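Local coordinates for protein putative phosphomannomutase (Thermus thermophilus, PDB 1TUO) that probably interconverts phosphosugars by moving a phosphate group between two positions of the sugar, as a magnesium-dependent member of the phosphohexose mutase family, at residues S69-L72 with A73-L77; A234-G237 with P238-P241; W317-E320 with E321-G325; E368-K371 with E372-L376; W421-E424 with E425-V428. All coordinates share one frame; numbering follows the deposited sequence.

Contact 1. Residues S69-L72 with A73-L77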
loop_
_atom_site.group_PDB
_atom_site.type_symbol
_atom_site.label_atom_id
_atom_site.label_comp_id
_atom_site.label_asym_id
_atom_site.label_seq_id
_atom_site.Cartn_x
_atom_site.Cartn_y
_atom_site.Cartn_z
ATOM N N SER A 69 -1.715 9.160 -21.885
ATOM C CA SER A 69 -0.372 9.223 -22.456
ATOM C C SER A 69 -0.372 10.049 -23.737
ATOM O O SER A 69 0.472 10.932 -23.927
ATOM C CB SER A 69 0.149 7.807 -22.739
ATOM O OG SER A 69 0.262 7.059 -21.531
ATOM N N GLY A 70 -1.329 9.765 -24.613
ATOM C CA GLY A 70 -1.413 10.497 -25.863
ATOM C C GLY A 70 -1.658 11.977 -25.636
ATOM O O GLY A 70 -1.039 12.819 -26.289
ATOM N N HIS A 71 -2.562 12.301 -24.716
ATOM C CA HIS A 71 -2.874 13.696 -24.427
ATOM C C HIS A 71 -1.647 14.460 -23.919
ATOM O O HIS A 71 -1.346 15.567 -24.393
ATOM C CB HIS A 71 -4.010 13.780 -23.396
ATOM C CG HIS A 71 -4.621 15.144 -23.278
ATOM N ND1 HIS A 71 -5.972 15.371 -23.436
ATOM C CD2 HIS A 71 -4.066 16.351 -23.014
ATOM C CE1 HIS A 71 -6.223 16.658 -23.277
ATOM N NE2 HIS A 71 -5.082 17.277 -23.018
ATOM N N LEU A 72 -0.933 13.877 -22.957
ATOM C CA LEU A 72 0.246 14.537 -22.412
ATOM C C LEU A 72 1.302 14.707 -23.502
ATOM O O LEU A 72 1.944 15.751 -23.588
ATOM C CB LEU A 72 0.812 13.733 -21.235
ATOM C CG LEU A 72 -0.099 13.668 -20.003
ATOM C CD1 LEU A 72 0.555 12.790 -18.932
ATOM C CD2 LEU A 72 -0.353 15.083 -19.465
ATOM N N ALA A 73 1.468 13.687 -24.338
ATOM C CA ALA A 73 2.442 13.742 -25.426
ATOM C C ALA A 73 2.072 14.856 -26.408
ATOM O O ALA A 73 2.946 15.559 -26.926
ATOM C CB ALA A 73 2.497 12.390 -26.147
ATOM N N GLY A 74 0.776 15.009 -26.662
ATOM C CA GLY A 74 0.313 16.046 -27.569
ATOM C C GLY A 74 0.533 17.447 -27.017
ATOM O O GLY A 74 0.542 18.423 -27.771
ATOM N N MET A 75 0.708 17.552 -25.701
ATOM C CA MET A 75 0.933 18.847 -25.066
ATOM C C MET A 75 2.412 19.221 -25.031
ATOM O O MET A 75 2.754 20.347 -24.690
ATOM C CB MET A 75 0.377 18.849 -23.641
ATOM C CG MET A 75 -1.139 18.818 -23.575
ATOM S SD MET A 75 -1.732 18.832 -21.882
ATOM C CE MET A 75 -1.346 20.537 -21.393
ATOM N N GLY A 76 3.286 18.274 -25.363
ATOM C CA GLY A 76 4.711 18.571 -25.363
ATOM C C GLY A 76 5.557 17.794 -24.370
ATOM O O GLY A 76 6.785 17.927 -24.354
ATOM N N LEU A 77 4.920 16.994 -23.523
ATOM C CA LEU A 77 5.667 16.196 -22.560
ATOM C C LEU A 77 6.181 14.946 -23.254
ATOM O O LEU A 77 5.552 14.449 -24.189
ATOM C CB LEU A 77 4.773 15.764 -21.388
ATOM C CG LEU A 77 4.280 16.799 -20.373
ATOM C CD1 LEU A 77 5.472 17.575 -19.829
ATOM C CD2 LEU A 77 3.288 17.736 -21.014
#
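His71 and Met75, one helical turn apart near the end of helix 61-75, meet with the sulfur lying against the rim of the imidazole. Met75 SD sits 3.6 Å from His71 CD2 and 85° off the ring normal, so this is an in-plane, edge-on sulfur-aromatic contact. Both torsions contribute: His71 holds CG opposite its backbone N (chi1 -166°), which swings the ring toward the helix end, and Met75 runs straight to SD before its chain bends at chi3. Met75 CG passes 3.4 Å from His71 O. The ring's nitrogens look to helix 29-45, ND1 bonded to His33 and NE2 to Glu37, which fixes how the ring is turned.

Leu72 points to a different side of the helix, between Val51 and Val79 of the strands and Tyr39 of helix 29-45, while its carbonyl closes the helix. Leu72 O accepts Met75 N at 3.0 Å and Leu77 N at 3.2 Å, the two donors approaching from opposite faces of the carbonyl plane. With Gly76 N bonded to Ala73 O at 3.2 Å, the Leu77 bond makes a Schellman motif, the Met75 bond being additional. The positive phi of Gly76 (117°) allows it, where a side chain would jam against the preceding carbonyl. Leu77 then turns back, and its CD2 packs 3.5 Å from Leu72 O, a leucine suiting a buried position beside Val51.

The chemistry divides the histidine between two tasks. Its nitrogens are engaged by hydrogen bonds to the neighbouring helix, leaving a carbon edge, CD2, to meet the soft, polarisable sulfur, which needs no hydrogen bond.

Contact 2. Residues A234-G237 with P238-P241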
loop_
_atom_site.group_PDB
_atom_site.type_symbol
_atom_site.label_atom_id
_atom_site.label_comp_id
_atom_site.label_asym_id
_atom_site.label_seq_id
_atom_site.Cartn_x
_atom_site.Cartn_y
_atom_site.Cartn_z
ATOM N N ALA A 234 -8.579 -21.049 2.767
ATOM C CA ALA A 234 -8.863 -22.471 2.591
ATOM C C ALA A 234 -7.616 -23.244 2.164
ATOM O O ALA A 234 -7.295 -24.288 2.736
ATOM C CB ALA A 234 -9.971 -22.656 1.563
ATOM N N VAL A 235 -6.912 -22.729 1.161
ATOM C CA VAL A 235 -5.704 -23.375 0.662
ATOM C C VAL A 235 -4.644 -23.542 1.755
ATOM O O VAL A 235 -3.978 -24.576 1.826
ATOM C CB VAL A 235 -5.082 -22.569 -0.512
ATOM C CG1 VAL A 235 -3.797 -23.235 -0.981
ATOM C CG2 VAL A 235 -6.073 -22.470 -1.663
ATOM N N LEU A 236 -4.485 -22.527 2.604
ATOM C CA LEU A 236 -3.492 -22.583 3.674
ATOM C C LEU A 236 -3.931 -23.389 4.895
ATOM O O LEU A 236 -3.117 -23.685 5.770
ATOM C CB LEU A 236 -3.106 -21.166 4.112
ATOM C CG LEU A 236 -1.998 -20.459 3.323
ATOM C CD1 LEU A 236 -0.660 -21.100 3.658
ATOM C CD2 LEU A 236 -2.272 -20.534 1.834
ATOM N N GLY A 237 -5.211 -23.742 4.948
ATOM C CA GLY A 237 -5.726 -24.508 6.069
ATOM C C GLY A 237 -4.861 -25.688 6.483
ATOM O O GLY A 237 -4.394 -25.733 7.623
ATOM N N PRO A 238 -4.626 -26.657 5.582
ATOM C CA PRO A 238 -3.815 -27.850 5.860
ATOM C C PRO A 238 -2.304 -27.689 5.683
ATOM O O PRO A 238 -1.557 -28.666 5.768
ATOM C CB PRO A 238 -4.397 -28.877 4.900
ATOM C CG PRO A 238 -4.687 -28.032 3.689
ATOM C CD PRO A 238 -5.322 -26.790 4.287
ATOM N N GLU A 239 -1.850 -26.466 5.433
ATOM C CA GLU A 239 -0.423 -26.225 5.259
ATOM C C GLU A 239 0.316 -26.238 6.587
ATOM O O GLU A 239 -0.296 -26.256 7.654
ATOM C CB GLU A 239 -0.185 -24.882 4.565
ATOM C CG GLU A 239 -0.067 -24.979 3.060
ATOM C CD GLU A 239 1.023 -25.943 2.637
ATOM O OE1 GLU A 239 2.106 -25.927 3.263
ATOM O OE2 GLU A 239 0.799 -26.709 1.677
ATOM N N THR A 240 1.642 -26.229 6.510
ATOM C CA THR A 240 2.482 -26.233 7.698
ATOM C C THR A 240 3.650 -25.268 7.535
ATOM O O THR A 240 4.127 -25.037 6.422
ATOM C CB THR A 240 3.048 -27.638 7.974
ATOM O OG1 THR A 240 3.830 -28.065 6.853
ATOM C CG2 THR A 240 1.915 -28.632 8.205
ATOM N N PRO A 241 4.120 -24.687 8.651
ATOM C CA PRO A 241 5.237 -23.740 8.664
ATOM C C PRO A 241 6.472 -24.342 7.997
ATOM O O PRO A 241 6.659 -25.558 8.007
ATOM C CB PRO A 241 5.453 -23.488 10.154
ATOM C CG PRO A 241 4.074 -23.632 10.718
ATOM C CD PRO A 241 3.567 -24.860 10.005
#
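Leu236 O receives Glu239 N at 3.1 Å, the bond that closes a type I beta turn from Leu236 to Glu239 at the C-terminal end of helix 230-236. The N-H comes from well above the carbonyl plane, 65° out of it. Inside the turn stand Gly237 and Pro238. A CB on Gly237 would clash with Pro238 CD, so a glycine suits the place before a proline in these helical backbone angles. Pro238 has no N-H to offer the carbonyls behind it, and its CD lies 3.5 Å from Ala234 O, which takes its bond from Gly237 N instead.

Across the turn the side chains of Leu236 and Glu239 cross obliquely. Leu236 CD1 approaches Glu239 CB at 3.9 Å, the methyl branch touching the aliphatic root of the glutamate. Beyond that root the chain bends at chi2, and Glu239 OE1 receives Thr240 N at 3.3 Å from above the carboxylate plane; OE2 is bonded to the hydroxyl of Tyr181, whose side chain also touches Val235 and Leu236. The whole is a type I beta turn at the C-terminal end of a helix, with proline at its third position, leading from helix 230-236 toward strand 244-248 of the alpha/beta/alpha domain II.

Contact 3. Residues W317-E320 with E321-G325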
loop_
_atom_site.group_PDB
_atom_site.type_symbol
_atom_site.label_atom_id
_atom_site.label_comp_id
_atom_site.label_asym_id
_atom_site.label_seq_id
_atom_site.Cartn_x
_atom_site.Cartn_y
_atom_site.Cartn_z
ATOM N N TRP A 317 2.145 11.992 4.443
ATOM C CA TRP A 317 2.852 12.338 5.676
ATOM C C TRP A 317 4.081 11.462 5.893
ATOM O O TRP A 317 5.088 11.919 6.428
ATOM C CB TRP A 317 1.940 12.203 6.901
ATOM C CG TRP A 317 0.748 13.113 6.924
ATOM C CD1 TRP A 317 -0.482 12.878 6.365
ATOM C CD2 TRP A 317 0.651 14.385 7.580
ATOM N NE1 TRP A 317 -1.336 13.922 6.642
ATOM C CE2 TRP A 317 -0.666 14.861 7.383
ATOM C CE3 TRP A 317 1.553 15.171 8.315
ATOM C CZ2 TRP A 317 -1.106 16.087 7.897
ATOM C CZ3 TRP A 317 1.114 16.390 8.826
ATOM C CH2 TRP A 317 -0.204 16.835 8.613
ATOM N N ILE A 318 3.990 10.196 5.498
ATOM C CA ILE A 318 5.105 9.271 5.658
ATOM C C ILE A 318 6.192 9.588 4.634
ATOM O O ILE A 318 7.382 9.548 4.943
ATOM C CB ILE A 318 4.628 7.800 5.501
ATOM C CG1 ILE A 318 3.662 7.460 6.642
ATOM C CG2 ILE A 318 5.818 6.847 5.513
ATOM C CD1 ILE A 318 3.019 6.089 6.533
ATOM N N LYS A 319 5.782 9.910 3.410
ATOM C CA LYS A 319 6.738 10.246 2.364
ATOM C C LYS A 319 7.559 11.474 2.761
ATOM O O LYS A 319 8.778 11.489 2.596
ATOM C CB LYS A 319 6.007 10.506 1.041
ATOM C CG LYS A 319 6.890 11.071 -0.070
ATOM C CD LYS A 319 6.221 10.873 -1.430
ATOM C CE LYS A 319 6.903 11.701 -2.516
ATOM N NZ LYS A 319 6.560 13.151 -2.390
ATOM N N GLU A 320 6.897 12.495 3.297
ATOM C CA GLU A 320 7.610 13.704 3.710
ATOM C C GLU A 320 8.732 13.341 4.677
ATOM O O GLU A 320 9.863 13.814 4.539
ATOM C CB GLU A 320 6.664 14.704 4.388
ATOM C CG GLU A 320 7.360 16.012 4.792
ATOM C CD GLU A 320 6.404 17.047 5.369
ATOM O OE1 GLU A 320 6.053 16.949 6.567
ATOM O OE2 GLU A 320 6.002 17.958 4.616
ATOM N N GLU A 321 8.428 12.488 5.649
ATOM C CA GLU A 321 9.431 12.088 6.628
ATOM C C GLU A 321 10.543 11.233 6.025
ATOM O O GLU A 321 11.704 11.364 6.406
ATOM C CB GLU A 321 8.761 11.370 7.805
ATOM C CG GLU A 321 7.830 12.291 8.592
ATOM C CD GLU A 321 8.476 13.643 8.892
ATOM O OE1 GLU A 321 7.971 14.678 8.402
ATOM O OE2 GLU A 321 9.499 13.667 9.611
ATOM N N PHE A 322 10.193 10.360 5.085
ATOM C CA PHE A 322 11.192 9.518 4.430
ATOM C C PHE A 322 12.246 10.391 3.749
ATOM O O PHE A 322 13.448 10.133 3.847
ATOM C CB PHE A 322 10.529 8.645 3.365
ATOM C CG PHE A 322 10.048 7.311 3.866
ATOM C CD1 PHE A 322 9.695 7.127 5.199
ATOM C CD2 PHE A 322 9.898 6.246 2.977
ATOM C CE1 PHE A 322 9.199 5.904 5.644
ATOM C CE2 PHE A 322 9.400 5.016 3.410
ATOM C CZ PHE A 322 9.048 4.845 4.748
ATOM N N LEU A 323 11.781 11.424 3.055
ATOM C CA LEU A 323 12.677 12.319 2.336
ATOM C C LEU A 323 13.652 13.040 3.270
ATOM O O LEU A 323 14.643 13.612 2.815
ATOM C CB LEU A 323 11.860 13.312 1.501
ATOM C CG LEU A 323 10.990 12.645 0.421
ATOM C CD1 LEU A 323 10.184 13.692 -0.333
ATOM C CD2 LEU A 323 11.874 11.865 -0.545
ATOM N N LYS A 324 13.377 12.995 4.574
ATOM C CA LYS A 324 14.256 13.615 5.565
ATOM C C LYS A 324 15.537 12.777 5.617
ATOM O O LYS A 324 16.609 13.278 5.959
ATOM C CB LYS A 324 13.575 13.644 6.945
ATOM C CG LYS A 324 14.280 14.515 7.988
ATOM C CD LYS A 324 13.512 14.585 9.323
ATOM C CE LYS A 324 12.122 15.212 9.164
ATOM N NZ LYS A 324 11.365 15.342 10.460
ATOM N N GLY A 325 15.407 11.495 5.286
ATOM C CA GLY A 325 16.553 10.599 5.249
ATOM C C GLY A 325 17.013 9.937 6.536
ATOM O O GLY A 325 18.124 9.400 6.591
#
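Ile318 and Phe322, with Glu320 and Glu321 beside them, make a local contact along the last turns of helix 315-322, which packs on strands 286-290 and 308-311 in the alpha/beta/alpha domain III. The backbone bonds are alpha-helical, though Glu321 N to Trp317 O is weak: Phe322 N reaches Ile318 O at 2.9 Å, in the carbonyl plane, and Leu323 N meets Lys319 O at 3.0 Å. A type I turn from Phe322 to Gly325 follows, and Gly325, with positive phi, leaves it where a side chain would press on the preceding carbonyl.

On the buried side Ile318 and Phe322 lie alongside each other and point the same way. Ile318 CG2 stands opposite the backbone N, which carries this methyl to 3.5 Å from Phe322 CE1; branched aliphatic and flat aromatic suit this side, where Ile318 also touches Val288 and Phe322 touches Pro340. Lys319 leaves on another side to a salt bridge with Asp122.

The acidic pair is less comfortable. Glu320 OE1 and Glu321 OE1 are 3.5 Å apart with carboxylate planes 80° apart, a like-charge approach that the basic groups near Glu321 would probably offset. Arg286 forms a salt bridge with Glu321 OE2, and a second one comes from Lys324. A glutamine in place of Glu321 would probably leave Lys324 and Arg286, already close together, without the negative charge to which both are now paired. Lys324 is bent at chi3 so that its ammonium turns toward the carboxylate of Glu321, and NZ meets the syn lone pair of Glu321 OE2 at 2.6 Å.

Contact 4. Residues E368-K371 with E372-L376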
loop_
_atom_site.group_PDB
_atom_site.type_symbol
_atom_site.label_atom_id
_atom_site.label_comp_id
_atom_site.label_asym_id
_atom_site.label_seq_id
_atom_site.Cartn_x
_atom_site.Cartn_y
_atom_site.Cartn_z
ATOM N N GLU A 368 5.666 -17.087 14.814
ATOM C CA GLU A 368 6.673 -17.133 15.866
ATOM C C GLU A 368 7.434 -15.816 15.967
ATOM O O GLU A 368 7.816 -15.397 17.062
ATOM C CB GLU A 368 7.642 -18.296 15.633
ATOM C CG GLU A 368 6.979 -19.660 15.776
ATOM C CD GLU A 368 6.248 -19.814 17.106
ATOM O OE1 GLU A 368 6.908 -19.760 18.167
ATOM O OE2 GLU A 368 5.008 -19.982 17.090
ATOM N N GLN A 369 7.652 -15.154 14.836
ATOM C CA GLN A 369 8.349 -13.878 14.879
ATOM C C GLN A 369 7.490 -12.858 15.613
ATOM O O GLN A 369 7.995 -12.057 16.395
ATOM C CB GLN A 369 8.660 -13.365 13.468
ATOM C CG GLN A 369 9.760 -14.132 12.751
ATOM C CD GLN A 369 10.122 -13.501 11.414
ATOM O OE1 GLN A 369 10.519 -12.342 11.359
ATOM N NE2 GLN A 369 9.977 -14.263 10.334
ATOM N N PHE A 370 6.181 -12.890 15.371
ATOM C CA PHE A 370 5.320 -11.938 16.044
ATOM C C PHE A 370 5.241 -12.232 17.541
ATOM O O PHE A 370 5.117 -11.310 18.343
ATOM C CB PHE A 370 3.917 -11.928 15.438
ATOM C CG PHE A 370 3.049 -10.846 16.002
ATOM C CD1 PHE A 370 3.373 -9.507 15.800
ATOM C CD2 PHE A 370 1.960 -11.158 16.807
ATOM C CE1 PHE A 370 2.632 -8.495 16.395
ATOM C CE2 PHE A 370 1.209 -10.158 17.408
ATOM C CZ PHE A 370 1.544 -8.824 17.206
ATOM N N LYS A 371 5.321 -13.508 17.915
ATOM C CA LYS A 371 5.283 -13.889 19.329
ATOM C C LYS A 371 6.487 -13.248 20.018
ATOM O O LYS A 371 6.422 -12.873 21.188
ATOM C CB LYS A 371 5.362 -15.410 19.479
ATOM C CG LYS A 371 4.190 -16.167 18.876
ATOM C CD LYS A 371 2.897 -15.908 19.622
ATOM C CE LYS A 371 1.748 -16.703 19.007
ATOM N NZ LYS A 371 0.464 -16.514 19.747
ATOM N N GLU A 372 7.583 -13.128 19.272
ATOM C CA GLU A 372 8.805 -12.518 19.779
ATOM C C GLU A 372 8.568 -11.015 19.916
ATOM O O GLU A 372 9.098 -10.367 20.821
ATOM C CB GLU A 372 9.967 -12.801 18.817
ATOM C CG GLU A 372 11.282 -12.097 19.139
ATOM C CD GLU A 372 12.018 -12.672 20.347
ATOM O OE1 GLU A 372 11.804 -13.854 20.698
ATOM O OE2 GLU A 372 12.837 -11.933 20.930
ATOM N N VAL A 373 7.770 -10.452 19.014
ATOM C CA VAL A 373 7.452 -9.036 19.103
ATOM C C VAL A 373 6.663 -8.832 20.394
ATOM O O VAL A 373 6.917 -7.896 21.147
ATOM C CB VAL A 373 6.582 -8.564 17.912
ATOM C CG1 VAL A 373 6.031 -7.170 18.181
ATOM C CG2 VAL A 373 7.412 -8.560 16.633
ATOM N N GLU A 374 5.703 -9.715 20.643
ATOM C CA GLU A 374 4.895 -9.600 21.851
ATOM C C GLU A 374 5.740 -9.764 23.113
ATOM O O GLU A 374 5.503 -9.094 24.116
ATOM C CB GLU A 374 3.748 -10.617 21.815
ATOM C CG GLU A 374 2.575 -10.136 20.956
ATOM C CD GLU A 374 1.487 -11.175 20.759
ATOM O OE1 GLU A 374 0.303 -10.778 20.695
ATOM O OE2 GLU A 374 1.806 -12.379 20.648
ATOM N N ALA A 375 6.740 -10.637 23.052
ATOM C CA ALA A 375 7.615 -10.858 24.203
ATOM C C ALA A 375 8.470 -9.621 24.478
ATOM O O ALA A 375 8.589 -9.178 25.621
ATOM C CB ALA A 375 8.516 -12.070 23.954
ATOM N N LEU A 376 9.068 -9.072 23.429
ATOM C CA LEU A 376 9.916 -7.893 23.568
ATOM C C LEU A 376 9.156 -6.629 23.971
ATOM O O LEU A 376 9.724 -5.735 24.598
ATOM C CB LEU A 376 10.679 -7.642 22.261
ATOM C CG LEU A 376 11.662 -8.737 21.837
ATOM C CD1 LEU A 376 12.249 -8.405 20.462
ATOM C CD2 LEU A 376 12.779 -8.861 22.885
#
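Phe370 to Glu374 and Lys371 to Ala375 carry regular alpha-helical bonds through the middle of helix 366-377, with Glu374 N to Phe370 O at 2.9 Å and Ala375 N to Lys371 O also at 2.9 Å.

Phe370 is the centre of the contact. With CG opposite its backbone N (chi1 -173°), the ring leans forward along the axis. Its CD1 lies 4.0 Å from Val373 CB, and across the ring CE2 is 3.5 Å from Glu374 OE1, both partners on the same side of the ring plane; ring and carboxylate planes are 42° apart. Glu374 runs extended beyond CG, so its aliphatic part lies along the ring before OE1 accepts a bond from His381 N. An alanine in place of Phe370 would probably open a gap beside Val373 and leave the aliphatic part of Glu374 without its neighbour.

Lys371 lies beside Glu374, pointing the same way. Its CD is 3.8 Å from Glu374 OE2, but NZ remains 4.4 Å from that oxygen, beyond a salt bridge, so the attraction is loose. Long flexible charged chains suit this outer side. Gln369, on a buried side, instead gives its NE2 to Lys364 O and Ser358 OG.

The pattern is that of an amphipathic helix: Phe370 and Val373 press on Leu296 of helix 296-304, Phe370 also meets helix 267-280, and Gln369 touches helix 348-362, while Lys371 faces outward. The helix then leads to strand 382-386 of the C-terminal domain.

Contact 5. Residues W421-E424 with E425-V428; sequences WLYE and EAWV
Trp421 opens the antiparallel pairing by bonding both ways with Val428: its N reaches Val428 O at 2.7 Å, and Val428 N returns to Trp421 O at 3.1 Å, in the carbonyl plane. Its indole leads away from the partner strand and meets Phe430 edge to face. Leu422 is set against Trp427 in a non-hydrogen-bonded pair. Both side chains lie on the face away from Trp421, and Trp427 CA gives a C-H contact to Trp421 O at 3.6 Å.

Tyr423 shares the Trp421 face with Ala426 and Val428. CG stands opposite the carbonyl carbon (chi1 -61°), which lays the ring back over the partner strand: Ala426 O lies at its edge, in plane, and CE2 comes 3.8 Å from Val428 CG2. Ala426, small, brings its CB to 3.9 Å from Tyr423 CB. The Tyr423 N to Ala426 O bond is weak.

Glu424 ends the walk at the bend, its carboxylate in a salt bridge with Lys411. Glu425 follows with positive phi, and the pair's backbone angles are close to those of a type II turn. The result is a beta hairpin joining strands 419-423 and 426-431, turning at Glu424 and Glu425, within the antiparallel sheet of the C-terminal domain.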
loop_
_atom_site.group_PDB
_atom_site.type_symbol
_atom_site.label_atom_id
_atom_site.label_comp_id
_atom_site.label_asym_id
_atom_site.label_seq_id
_atom_site.Cartn_x
_atom_site.Cartn_y
_atom_site.Cartn_z
ATOM N N TRP A 421 -9.658 7.589 22.062
ATOM C CA TRP A 421 -9.792 7.458 23.505
ATOM C C TRP A 421 -8.730 6.476 23.964
ATOM O O TRP A 421 -8.649 5.348 23.470
ATOM C CB TRP A 421 -11.187 6.954 23.893
ATOM C CG TRP A 421 -12.258 7.999 23.756
ATOM C CD1 TRP A 421 -12.082 9.353 23.742
ATOM C CD2 TRP A 421 -13.670 7.777 23.661
ATOM N NE1 TRP A 421 -13.296 9.989 23.645
ATOM C CE2 TRP A 421 -14.288 9.046 23.594
ATOM C CE3 TRP A 421 -14.476 6.630 23.628
ATOM C CZ2 TRP A 421 -15.676 9.201 23.494
ATOM C CZ3 TRP A 421 -15.858 6.785 23.528
ATOM C CH2 TRP A 421 -16.441 8.062 23.462
ATOM N N LEU A 422 -7.907 6.911 24.907
ATOM C CA LEU A 422 -6.828 6.077 25.407
ATOM C C LEU A 422 -7.221 5.342 26.676
ATOM O O LEU A 422 -7.874 5.905 27.550
ATOM C CB LEU A 422 -5.595 6.938 25.678
ATOM C CG LEU A 422 -5.164 7.882 24.552
ATOM C CD1 LEU A 422 -3.952 8.684 25.009
ATOM C CD2 LEU A 422 -4.848 7.088 23.293
ATOM N N TYR A 423 -6.816 4.081 26.762
ATOM C CA TYR A 423 -7.093 3.251 27.924
ATOM C C TYR A 423 -5.818 2.505 28.256
ATOM O O TYR A 423 -4.859 2.525 27.487
ATOM C CB TYR A 423 -8.187 2.224 27.610
ATOM C CG TYR A 423 -9.514 2.818 27.224
ATOM C CD1 TYR A 423 -10.405 3.277 28.194
ATOM C CD2 TYR A 423 -9.883 2.929 25.885
ATOM C CE1 TYR A 423 -11.626 3.827 27.839
ATOM C CE2 TYR A 423 -11.100 3.478 25.521
ATOM C CZ TYR A 423 -11.969 3.924 26.505
ATOM O OH TYR A 423 -13.181 4.453 26.141
ATOM N N GLU A 424 -5.804 1.853 29.411
ATOM C CA GLU A 424 -4.651 1.065 29.795
ATOM C C GLU A 424 -4.808 -0.228 29.002
ATOM O O GLU A 424 -5.797 -0.946 29.166
ATOM C CB GLU A 424 -4.682 0.770 31.297
ATOM C CG GLU A 424 -3.510 -0.059 31.800
ATOM C CD GLU A 424 -2.190 0.694 31.755
ATOM O OE1 GLU A 424 -1.151 0.091 32.095
ATOM O OE2 GLU A 424 -2.192 1.888 31.384
ATOM N N GLU A 425 -3.855 -0.503 28.117
ATOM C CA GLU A 425 -3.886 -1.718 27.305
ATOM C C GLU A 425 -4.951 -1.745 26.198
ATOM O O GLU A 425 -5.167 -2.781 25.571
ATOM C CB GLU A 425 -4.060 -2.941 28.213
ATOM C CG GLU A 425 -2.970 -3.087 29.267
ATOM C CD GLU A 425 -3.217 -4.255 30.206
ATOM O OE1 GLU A 425 -3.383 -5.391 29.712
ATOM O OE2 GLU A 425 -3.244 -4.037 31.435
ATOM N N ALA A 426 -5.614 -0.617 25.953
ATOM C CA ALA A 426 -6.628 -0.551 24.902
ATOM C C ALA A 426 -6.789 0.860 24.333
ATOM O O ALA A 426 -6.596 1.853 25.035
ATOM C CB ALA A 426 -7.965 -1.058 25.427
ATOM N N TRP A 427 -7.139 0.936 23.052
ATOM C CA TRP A 427 -7.342 2.210 22.376
ATOM C C TRP A 427 -8.525 2.115 21.418
ATOM O O TRP A 427 -8.712 1.106 20.734
ATOM C CB TRP A 427 -6.058 2.627 21.622
ATOM C CG TRP A 427 -6.225 2.899 20.133
ATOM C CD1 TRP A 427 -7.170 3.693 19.538
ATOM C CD2 TRP A 427 -5.426 2.370 19.065
ATOM N NE1 TRP A 427 -7.014 3.683 18.175
ATOM C CE2 TRP A 427 -5.950 2.882 17.855
ATOM C CE3 TRP A 427 -4.317 1.514 19.011
ATOM C CZ2 TRP A 427 -5.407 2.564 16.608
ATOM C CZ3 TRP A 427 -3.777 1.199 17.769
ATOM C CH2 TRP A 427 -4.324 1.724 16.586
ATOM N N VAL A 428 -9.319 3.179 21.378
ATOM C CA VAL A 428 -10.479 3.249 20.500
ATOM C C VAL A 428 -10.414 4.551 19.714
ATOM O O VAL A 428 -10.411 5.636 20.298
ATOM C CB VAL A 428 -11.792 3.219 21.299
ATOM C CG1 VAL A 428 -12.973 3.266 20.348
ATOM C CG2 VAL A 428 -11.844 1.965 22.162
#

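Overall arrangement
The five contacts follow one another along the chain and none touches another. Contact 1 belongs to domain I, contact 2 to domain II, contact 3 to domain III and contact 5 to the C-terminal domain, while contact 4 is shared by domain III and the C-terminal domain in the family assignment. Contacts 1 and 5 are far apart, with centres about 52 Å from each other. Contacts 2 and 4 approach more nearly, nearest atoms about 7 Å apart, and contacts 4 and 5 have centres about 21 Å apart. Contact 3 lies most centrally, its Lys319 bridging to Asp122 of domain I. In this family the four domains surround a central cleft that probably holds the active site; none of the contacts is itself known to form that site.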